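LAO/AO transport system kinase (Escherichia coli, PDB 2P67) belongs to the MeaB-type GTPases of the P-loop NTPase clan and probably works as a nucleotide-binding protein. Local coordinates at residues P51-T56 with C144-Y149; E74-L79 with R246-I251; R136-M141 with A167-C172. All coordinates share one frame; numbering follows the deposited sequence.

Contact 1: P51-T56 with C144-Y149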
# COMPACT_ATOMS: atom_id res chain seq x y z
N PRO A 51 9.88 -28.59 10.60
CA PRO A 51 9.22 -28.93 11.88
C PRO A 51 9.89 -28.37 13.15
O PRO A 51 9.23 -28.31 14.19
CB PRO A 51 9.25 -30.47 11.89
CG PRO A 51 9.34 -30.84 10.45
CD PRO A 51 10.28 -29.80 9.86
N TYR A 52 11.16 -27.97 13.06
CA TYR A 52 11.93 -27.47 14.20
C TYR A 52 11.88 -25.94 14.32
O TYR A 52 12.40 -25.34 15.28
CB TYR A 52 13.39 -27.96 14.11
CG TYR A 52 13.49 -29.43 13.76
CD1 TYR A 52 13.13 -30.42 14.68
CD2 TYR A 52 13.91 -29.84 12.50
CE1 TYR A 52 13.21 -31.80 14.34
CE2 TYR A 52 13.99 -31.19 12.15
CZ TYR A 52 13.63 -32.16 13.08
OH TYR A 52 13.72 -33.49 12.72
N CYS A 53 11.23 -25.29 13.36
CA CYS A 53 11.11 -23.83 13.39
C CYS A 53 9.85 -23.34 14.15
O CYS A 53 8.99 -24.15 14.54
CB CYS A 53 11.18 -23.30 11.95
SG CYS A 53 12.74 -23.76 11.17
N GLY A 54 9.74 -22.02 14.39
CA GLY A 54 8.48 -21.44 14.87
C GLY A 54 8.31 -21.17 16.36
O GLY A 54 7.22 -20.76 16.81
N ASN A 55 9.36 -21.38 17.14
CA ASN A 55 9.34 -21.11 18.57
C ASN A 55 10.42 -20.11 18.96
O ASN A 55 11.11 -20.25 19.98
CB ASN A 55 9.49 -22.42 19.36
CG ASN A 55 8.13 -23.07 19.64
OD1 ASN A 55 7.30 -22.54 20.41
ND2 ASN A 55 7.88 -24.20 19.01
N THR A 56 10.54 -19.08 18.14
CA THR A 56 11.57 -18.06 18.29
C THR A 56 10.88 -16.69 18.15
O THR A 56 10.06 -16.49 17.26
CB THR A 56 12.64 -18.23 17.20
OG1 THR A 56 13.26 -19.51 17.35
CG2 THR A 56 13.70 -17.12 17.28
N CYS A 144 18.36 -20.22 12.10
CA CYS A 144 18.51 -19.79 13.48
C CYS A 144 17.43 -20.39 14.40
O CYS A 144 17.71 -20.77 15.55
CB CYS A 144 18.52 -18.28 13.59
SG CYS A 144 19.95 -17.52 12.80
N GLU A 145 16.20 -20.48 13.89
CA GLU A 145 15.08 -21.06 14.64
C GLU A 145 15.35 -22.53 14.92
O GLU A 145 15.20 -23.00 16.06
CB GLU A 145 13.78 -20.89 13.86
CG GLU A 145 13.31 -19.40 13.88
CD GLU A 145 11.95 -19.17 13.26
OE1 GLU A 145 11.39 -20.10 12.66
OE2 GLU A 145 11.44 -18.03 13.36
N ALA A 146 15.75 -23.25 13.87
CA ALA A 146 16.05 -24.67 14.02
C ALA A 146 17.23 -24.89 14.97
O ALA A 146 17.26 -25.88 15.72
CB ALA A 146 16.30 -25.31 12.64
N ALA A 147 18.18 -23.94 14.99
CA ALA A 147 19.35 -23.97 15.88
C ALA A 147 19.05 -23.64 17.37
O ALA A 147 19.94 -23.71 18.22
CB ALA A 147 20.42 -23.02 15.36
N GLY A 148 17.81 -23.26 17.66
CA GLY A 148 17.36 -23.08 19.02
C GLY A 148 17.55 -21.69 19.59
O GLY A 148 17.50 -21.50 20.80
N TYR A 149 17.80 -20.69 18.72
CA TYR A 149 17.87 -19.31 19.18
C TYR A 149 16.52 -18.86 19.78
O TYR A 149 15.47 -19.22 19.28
CB TYR A 149 18.40 -18.37 18.07
CG TYR A 149 19.88 -18.61 17.94
CD1 TYR A 149 20.78 -17.85 18.68
CD2 TYR A 149 20.37 -19.65 17.16
CE1 TYR A 149 22.14 -18.09 18.63
CE2 TYR A 149 21.75 -19.92 17.11
CZ TYR A 149 22.61 -19.12 17.85
OH TYR A 149 23.97 -19.35 17.85
O HOH W 1 13.65 -20.91 19.54
O HOH W 2 9.32 -18.23 15.23
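Tyr-52 and Cys-53 pass close by the end of helix 133-146, with Tyr-52 CA 5.0 Å from Ala-146 CA and Cys-53 nearest Glu-145. Glu-145 carries most of the side-chain contact. Its CG lies anti to the carbonyl carbon (chi1 -72°), and the chain beyond is extended (chi2 -174°). Glu-145 OE1 accepts a hydrogen bond from Gly-54 N at 3.1 Å. The bond is bent, and the donor sits well above the carboxylate plane. Glu-145 OE1 is also 3.3 Å from Cys-53 CB. Glu-145 OE2 forms a salt bridge with Arg-58 and accepts a hydrogen bond from a water that also donates to Thr-56 O. Both carboxylate oxygens are thus gripped, which would keep the group from turning. The segment 51-56 leads straight into strand 57-63, the strand before the probable P-loop, so the contact ties the lead-in to this middle strand of the parallel sheet to the end of helix 133-146. That helix closes in a Schellman motif, with Gly-148 at positive phi, Gly-148 N bonded to Glu-145 O, and Tyr-149 N to Cys-144 O. Thr-56 lays CB 3.6 Å from Glu-145 CG and brings OG1 2.9 Å from Tyr-149 O. A second water joins Thr-56 OG1, Asn-55 O and Tyr-149 O. Cys-53 SG and Tyr-52 CB each lie 4.2 Å from Ala-146 CB.

Contact 2: E74-L79 with R246-I251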
# COMPACT_ATOMS: atom_id res chain seq x y z
N GLU A 74 23.91 -3.58 20.11
CA GLU A 74 24.88 -4.14 21.06
C GLU A 74 24.31 -4.14 22.47
O GLU A 74 24.31 -5.16 23.15
CB GLU A 74 26.20 -3.36 21.00
CG GLU A 74 27.26 -3.94 21.95
CD GLU A 74 28.45 -3.02 22.16
OE1 GLU A 74 28.25 -1.79 22.24
OE2 GLU A 74 29.58 -3.53 22.27
N ALA A 75 23.83 -2.98 22.92
CA ALA A 75 23.23 -2.88 24.26
C ALA A 75 22.02 -3.81 24.42
O ALA A 75 21.90 -4.51 25.42
CB ALA A 75 22.87 -1.42 24.58
N PHE A 76 21.13 -3.82 23.43
CA PHE A 76 19.92 -4.63 23.49
C PHE A 76 20.29 -6.11 23.49
O PHE A 76 19.76 -6.89 24.31
CB PHE A 76 18.99 -4.28 22.31
CG PHE A 76 17.68 -5.04 22.29
CD1 PHE A 76 16.71 -4.82 23.27
CD2 PHE A 76 17.41 -5.97 21.28
CE1 PHE A 76 15.48 -5.52 23.24
CE2 PHE A 76 16.20 -6.68 21.25
CZ PHE A 76 15.24 -6.46 22.22
N GLY A 77 21.19 -6.49 22.59
CA GLY A 77 21.66 -7.88 22.47
C GLY A 77 22.26 -8.38 23.78
O GLY A 77 21.92 -9.47 24.27
N MET A 78 23.14 -7.56 24.36
CA MET A 78 23.79 -7.89 25.64
C MET A 78 22.78 -8.02 26.78
O MET A 78 22.91 -8.90 27.63
CB MET A 78 24.93 -6.92 25.97
CG MET A 78 26.20 -7.12 25.10
SD MET A 78 26.80 -8.84 25.00
CE MET A 78 27.17 -9.21 26.71
N LEU A 79 21.74 -7.19 26.78
CA LEU A 79 20.65 -7.35 27.76
C LEU A 79 19.98 -8.72 27.66
O LEU A 79 19.73 -9.38 28.67
CB LEU A 79 19.60 -6.23 27.60
CG LEU A 79 18.37 -6.22 28.52
CD1 LEU A 79 17.85 -4.81 28.59
CD2 LEU A 79 17.28 -7.14 28.08
N ARG A 246 20.83 3.20 29.53
CA ARG A 246 19.56 3.58 30.14
C ARG A 246 18.43 3.48 29.12
O ARG A 246 18.60 3.86 27.96
CB ARG A 246 19.64 4.99 30.73
CG ARG A 246 20.58 5.12 31.94
CD ARG A 246 19.97 4.49 33.21
NE ARG A 246 21.00 4.19 34.21
CZ ARG A 246 21.47 2.97 34.45
NH1 ARG A 246 21.00 1.91 33.79
NH2 ARG A 246 22.41 2.80 35.37
N GLY A 247 17.30 2.95 29.56
CA GLY A 247 16.13 2.83 28.69
C GLY A 247 16.02 1.51 27.95
O GLY A 247 14.97 1.19 27.41
N ILE A 248 17.11 0.74 27.93
CA ILE A 248 17.13 -0.51 27.18
C ILE A 248 16.23 -1.56 27.82
O ILE A 248 15.48 -2.23 27.12
CB ILE A 248 18.58 -1.08 26.98
CG1 ILE A 248 19.56 0.00 26.51
CG2 ILE A 248 18.57 -2.30 26.01
CD1 ILE A 248 19.23 0.65 25.17
N ASP A 249 16.31 -1.70 29.14
CA ASP A 249 15.46 -2.62 29.90
C ASP A 249 13.98 -2.37 29.59
O ASP A 249 13.19 -3.29 29.42
CB ASP A 249 15.69 -2.45 31.42
CG ASP A 249 17.13 -2.71 31.85
OD1 ASP A 249 17.77 -3.65 31.34
OD2 ASP A 249 17.63 -1.97 32.72
N GLU A 250 13.63 -1.08 29.51
CA GLU A 250 12.25 -0.65 29.29
C GLU A 250 11.76 -1.01 27.88
O GLU A 250 10.58 -1.34 27.68
CB GLU A 250 12.15 0.86 29.55
CG GLU A 250 12.24 1.22 31.05
CD GLU A 250 13.66 1.17 31.67
OE1 GLU A 250 14.69 0.88 30.99
OE2 GLU A 250 13.74 1.44 32.89
N ILE A 251 12.67 -0.95 26.91
CA ILE A 251 12.35 -1.33 25.53
C ILE A 251 12.06 -2.84 25.45
O ILE A 251 11.07 -3.26 24.85
CB ILE A 251 13.45 -0.86 24.55
CG1 ILE A 251 13.41 0.68 24.43
CG2 ILE A 251 13.32 -1.57 23.18
CD1 ILE A 251 14.62 1.33 23.94
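The first torsions of Ile-248 and Leu-79 place the groups from which the two side chains meet. In Ile-248 CG1 lies anti to the carbonyl carbon (chi1 -47°), which leaves CG2 anti to the backbone N. In Leu-79 CG is anti to the backbone N (chi1 180°). The two branches of Ile-248 do most of the touching. Ile-248 CG2 reaches Leu-79 CD1 at 3.7 Å and lies equally close to Phe-76 CA. The same methyl comes to the edge of the Phe-76 ring, near its plane, with Phe-76 CD1 4.2 Å from Ile-248 CG2. The other branch turns to Ala-75, where Ile-248 CG1 is 4.1 Å from Ala-75 CB. No hydrogen bond crosses between the segments, and the packing is apolar. Leu-79 CD1 is also 3.5 Å from Asp-249 CA. Asp-249 has a second conformer, so the approach of its OD1 to Leu-79 CD1 is doubtful. Phe-72, one turn before Phe-76 on helix 69-82, touches both Ile-248 and Ile-251. Phe-76 goes on to Ile-255, and Leu-79 to Trp-252. Gly-247 is the N-cap of helix 248-264, so Ile-248 packs from the first turn of that helix. The arrangement is layer packing in an alpha/beta P-loop NTPase fold: the helix after the probable P-loop lies against the helix that follows 236-239, an outermost strand of the parallel sheet within the chain.

Contact 3: R136-M141 with A167-C172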
# COMPACT_ATOMS: atom_id res chain seq x y z
N ARG A 136 16.51 -14.72 1.17
CA ARG A 136 17.72 -15.13 1.88
C ARG A 136 17.65 -14.86 3.39
O ARG A 136 17.97 -15.75 4.20
CB ARG A 136 18.95 -14.44 1.26
CG ARG A 136 20.31 -14.91 1.80
CD ARG A 136 20.48 -16.46 1.83
NE ARG A 136 19.98 -17.15 0.64
CZ ARG A 136 20.56 -17.13 -0.56
NH1 ARG A 136 21.70 -16.46 -0.76
NH2 ARG A 136 20.00 -17.79 -1.58
N ALA A 137 17.20 -13.66 3.77
CA ALA A 137 17.02 -13.32 5.18
C ALA A 137 16.09 -14.31 5.86
O ALA A 137 16.39 -14.79 6.96
CB ALA A 137 16.50 -11.87 5.33
N ARG A 138 14.96 -14.60 5.21
CA ARG A 138 13.99 -15.55 5.75
C ARG A 138 14.58 -16.94 5.97
O ARG A 138 14.35 -17.56 7.02
CB ARG A 138 12.75 -15.64 4.86
CG ARG A 138 11.84 -14.43 4.92
CD ARG A 138 10.64 -14.61 4.03
NE ARG A 138 10.06 -13.32 3.68
CZ ARG A 138 8.95 -12.79 4.20
NH1 ARG A 138 8.23 -13.46 5.11
NH2 ARG A 138 8.55 -11.58 3.77
N GLU A 139 15.32 -17.44 4.98
CA GLU A 139 15.93 -18.76 5.11
C GLU A 139 16.98 -18.81 6.25
O GLU A 139 17.02 -19.77 7.04
CB GLU A 139 16.50 -19.23 3.76
CG GLU A 139 15.39 -19.41 2.73
CD GLU A 139 15.89 -19.72 1.34
OE1 GLU A 139 17.08 -19.42 1.04
OE2 GLU A 139 15.08 -20.26 0.56
N LEU A 140 17.79 -17.76 6.37
CA LEU A 140 18.77 -17.72 7.44
C LEU A 140 18.07 -17.66 8.81
O LEU A 140 18.54 -18.28 9.75
CB LEU A 140 19.70 -16.52 7.26
CG LEU A 140 20.54 -16.47 5.97
CD1 LEU A 140 21.48 -15.28 6.07
CD2 LEU A 140 21.36 -17.74 5.75
N MET A 141 16.96 -16.92 8.88
CA MET A 141 16.13 -16.85 10.09
C MET A 141 15.62 -18.25 10.48
O MET A 141 15.68 -18.63 11.65
CB MET A 141 14.94 -15.89 9.90
CG MET A 141 15.32 -14.41 9.85
SD MET A 141 13.91 -13.33 9.42
CE MET A 141 13.10 -13.22 11.04
N ALA A 167 9.21 -5.52 8.13
CA ALA A 167 8.01 -5.70 8.95
C ALA A 167 7.26 -6.97 8.58
O ALA A 167 6.67 -7.59 9.45
CB ALA A 167 7.08 -4.50 8.79
N ARG A 168 7.30 -7.33 7.30
CA ARG A 168 6.56 -8.47 6.74
C ARG A 168 7.12 -9.83 7.14
O ARG A 168 6.49 -10.85 6.88
CB ARG A 168 6.58 -8.42 5.21
CG ARG A 168 5.80 -7.30 4.57
CD ARG A 168 5.53 -7.60 3.10
NE ARG A 168 6.74 -7.64 2.27
CZ ARG A 168 7.05 -6.74 1.34
NH1 ARG A 168 6.23 -5.71 1.10
NH2 ARG A 168 8.16 -6.87 0.63
N MET A 169 8.31 -9.85 7.74
CA MET A 169 8.89 -11.12 8.17
C MET A 169 9.13 -11.26 9.67
O MET A 169 9.83 -12.17 10.10
CB MET A 169 10.19 -11.42 7.37
CG MET A 169 11.41 -10.57 7.75
SD MET A 169 12.86 -10.94 6.66
CE MET A 169 12.50 -9.77 5.40
N VAL A 170 8.59 -10.35 10.49
CA VAL A 170 8.91 -10.37 11.94
C VAL A 170 7.65 -10.30 12.79
O VAL A 170 6.60 -9.88 12.30
CB VAL A 170 9.89 -9.21 12.35
CG1 VAL A 170 11.23 -9.35 11.61
CG2 VAL A 170 9.24 -7.83 12.13
N ASP A 171 7.77 -10.73 14.05
CA ASP A 171 6.68 -10.71 15.03
C ASP A 171 6.46 -9.29 15.54
O ASP A 171 5.32 -8.88 15.77
CB ASP A 171 7.03 -11.60 16.23
CG ASP A 171 7.22 -13.07 15.87
OD1 ASP A 171 6.62 -13.51 14.86
OD2 ASP A 171 7.94 -13.77 16.63
N CYS A 172 7.55 -8.57 15.72
CA CYS A 172 7.51 -7.23 16.31
C CYS A 172 8.54 -6.35 15.61
O CYS A 172 9.73 -6.71 15.55
CB CYS A 172 7.80 -7.29 17.82
SG CYS A 172 7.72 -5.64 18.66
O HOH W 3 9.95 -8.74 2.91
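Met-169 reaches across to helix 133-146 and touches Ala-137, Arg-138 and Met-141. It comes from a type I beta turn, Ala-167 to Val-170. Its CB lies over one face of the Arg-138 guanidinium, offset toward the rim, 3.6 Å from Arg-138 NH1. CG sits in the crowded position between the backbone N and the carbonyl carbon (chi1 73°), and it is 4.1 Å from Met-141 SD. The next torsion is extended (chi2 -176°) and carries SD in toward the helix. There Met-169 SD meets Met-141 SD at 3.8 Å and Ala-137 CB at 4.0 Å. Arg-138 CG borders this sulfur too. The chain bends at the last torsion (chi3 89°), which sets CE; the close approaches to the helix are made by CB, CG and SD. The two methionine side chains cross at about a right angle. Met-141 CE ends 3.6 Å from Met-169 O, and that oxygen accepts a hydrogen bond from Arg-58 on strand 57-63. The contact joins helix 133-146 to the loop leading into strand 172-177, next to the central sheet of the P-loop domain. Arg-138 also touches Trp-279 of helix 267-294, and its side chain is about 6 Å from the sodium ion bound by Arg-272 and Ser-276. At the tip of Arg-138, NH2 is 4.6 Å from Arg-168 NE. A water accepts weak hydrogen bonds from both arginines. No hydrogen bond joins the segments directly; sulfur and methyl groups pack inside, and Arg-138 turns a guanidinium face to Met-169 CB. Two like charges meet at the margin, and the shared water may ease their repulsion slightly.

Overall arrangement
From the N terminus, segment 51-56 comes first, just before strand 57-63, and helix 69-82 supplies segment 74-79. Helix 133-146 then gives 136-141 to contact 3, and its end, 144-149, closes contact 1. Contact 3 closes next, at 167-172, and contact 2 last, at 246-251. Contact 1 crosses both others, while contact 3 is nested inside the loop closed by contact 2. Contacts 1 and 3 share helix 133-146 and touch, with Thr-56 O 3.5 Å from Asp-171 OD2; Arg-58 binds residues of both. Contact 2 is separate, its centre about 23 Å from that of contact 1 and about 21 Å from that of contact 3, and joins helices 69-82 and 248-264.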